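Local coordinates for protein L-amino acid deaminase (Proteus vulgaris, PDB 5I39) that probably catalyses the FAD-dependent oxidative deamination of L-amino acids as a membrane-bound flavoenzyme of the DAO family, at residues A314-L318 with P319-A323. Sequence-based numbering, arbitrary orientation.
Sequences ALPDL and PELNA
P316 packs its CG against the CD2 methyl of L321 (3.9 Å), forming the hydrophobic staple that accompanies an N-capped helix start: the residue before the N-cap (P316) meets the residue four places after the N-cap (L321). D317 is the N-cap of helix 318-331. Its CG is turned between its own backbone N and carbonyl carbon (chi1 57°), which brings the carboxylate back over the first turn, where D317 OD1 accepts from E320 N at 2.9 Å, nearly in line with its C-O bond. P319 has no N-H to offer within that turn, while its CD packs against the D317 carboxylate. The regular helical ladder starts with L321 N donating to D317 O at 3.0 Å, followed by N322 N to L318 O at the same length. L321 also turns inward against S262 and Q343 of neighbouring strands, and its carbonyl oxygen accepts from Q264, which ties the helix start to strand 257-266; P297 helps to cover P316 and E320. On the outer side, E320 extends fully beyond CG (chi2 -180°) and runs back past P316, its OE1 3.3 Å from P316 CB. The reciprocal half of a capping box is not direct: a water accepts from D317 N at 2.9 Å and donates to E320 OE1 at 2.7 Å.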
loop_
_atom_site.group_PDB
_atom_site.type_symbol
_atom_site.label_atom_id
_atom_site.label_comp_id
_atom_site.label_asym_id
_atom_site.label_seq_id
_atom_site.Cartn_x
_atom_site.Cartn_y
_atom_site.Cartn_z
ATOM N N ALA A 314 -14.615 -14.011 -7.363
ATOM C CA ALA A 314 -13.640 -15.084 -7.544
ATOM C C ALA A 314 -12.396 -14.598 -8.284
ATOM O O ALA A 314 -12.478 -13.709 -9.139
ATOM C CB ALA A 314 -14.275 -16.243 -8.294
ATOM N N LEU A 315 -11.248 -15.189 -7.950
ATOM C CA LEU A 315 -9.994 -14.910 -8.652
ATOM C C LEU A 315 -10.043 -15.464 -10.074
ATOM O O LEU A 315 -10.770 -16.432 -10.334
ATOM C CB LEU A 315 -8.806 -15.532 -7.916
ATOM C CG LEU A 315 -8.399 -14.874 -6.596
ATOM C CD1 LEU A 315 -7.474 -15.790 -5.810
ATOM C CD2 LEU A 315 -7.732 -13.528 -6.846
ATOM N N PRO A 316 -9.273 -14.860 -10.998
ATOM C CA PRO A 316 -9.181 -15.438 -12.336
ATOM C C PRO A 316 -8.537 -16.824 -12.301
ATOM O O PRO A 316 -7.585 -17.043 -11.547
ATOM C CB PRO A 316 -8.295 -14.443 -13.097
ATOM C CG PRO A 316 -7.538 -13.719 -12.050
ATOM C CD PRO A 316 -8.460 -13.638 -10.874
ATOM N N ASP A 317 -9.077 -17.751 -13.091
ATOM C CA ASP A 317 -8.511 -19.103 -13.190
ATOM C C ASP A 317 -7.248 -19.094 -14.057
ATOM O O ASP A 317 -6.892 -18.061 -14.638
ATOM C CB ASP A 317 -9.552 -20.144 -13.669
ATOM C CG ASP A 317 -10.192 -19.810 -15.024
ATOM O OD1 ASP A 317 -9.614 -19.046 -15.828
ATOM O OD2 ASP A 317 -11.296 -20.336 -15.285
ATOM N N LEU A 318 -6.563 -20.232 -14.126
ATOM C CA LEU A 318 -5.320 -20.336 -14.897
ATOM C C LEU A 318 -5.475 -20.021 -16.394
ATOM O O LEU A 318 -4.620 -19.326 -16.953
ATOM C CB LEU A 318 -4.647 -21.701 -14.687
ATOM C CG LEU A 318 -4.147 -22.003 -13.269
ATOM C CD1 LEU A 318 -3.672 -23.445 -13.185
ATOM C CD2 LEU A 318 -3.036 -21.057 -12.830
ATOM N N PRO A 319 -6.558 -20.508 -17.044
ATOM C CA PRO A 319 -6.830 -20.062 -18.419
ATOM C C PRO A 319 -6.963 -18.543 -18.588
ATOM O O PRO A 319 -6.400 -17.988 -19.535
ATOM C CB PRO A 319 -8.154 -20.756 -18.759
ATOM C CG PRO A 319 -8.125 -22.002 -17.952
ATOM C CD PRO A 319 -7.405 -21.661 -16.677
ATOM N N GLU A 320 -7.690 -17.882 -17.686
ATOM C CA GLU A 320 -7.837 -16.421 -17.753
ATOM C C GLU A 320 -6.497 -15.707 -17.555
ATOM O O GLU A 320 -6.209 -14.736 -18.249
ATOM C CB GLU A 320 -8.867 -15.885 -16.750
ATOM C CG GLU A 320 -9.186 -14.403 -16.980
ATOM C CD GLU A 320 -10.196 -13.811 -16.013
ATOM O OE1 GLU A 320 -10.847 -14.557 -15.258
ATOM O OE2 GLU A 320 -10.339 -12.573 -16.006
ATOM N N LEU A 321 -5.686 -16.178 -16.609
ATOM C CA LEU A 321 -4.371 -15.573 -16.357
ATOM C C LEU A 321 -3.449 -15.682 -17.577
ATOM O O LEU A 321 -2.781 -14.715 -17.952
ATOM C CB LEU A 321 -3.718 -16.195 -15.119
ATOM C CG LEU A 321 -4.378 -15.771 -13.803
ATOM C CD1 LEU A 321 -4.093 -16.766 -12.689
ATOM C CD2 LEU A 321 -3.935 -14.373 -13.392
ATOM N N ASN A 322 -3.443 -16.853 -18.205
ATOM C CA ASN A 322 -2.687 -17.059 -19.434
ATOM C C ASN A 322 -3.205 -16.179 -20.576
ATOM O O ASN A 322 -2.421 -15.564 -21.303
ATOM C CB ASN A 322 -2.747 -18.530 -19.836
ATOM C CG ASN A 322 -1.866 -18.842 -21.027
ATOM O OD1 ASN A 322 -0.648 -18.936 -20.895
ATOM N ND2 ASN A 322 -2.475 -19.008 -22.198
ATOM N N ALA A 323 -4.529 -16.119 -20.713
ATOM C CA ALA A 323 -5.177 -15.281 -21.727
ATOM C C ALA A 323 -4.888 -13.792 -21.520
ATOM O O ALA A 323 -4.784 -13.043 -22.488
ATOM C CB ALA A 323 -6.676 -15.534 -21.740
HETATM O O HOH W 1 -11.522 -17.061 -14.419
#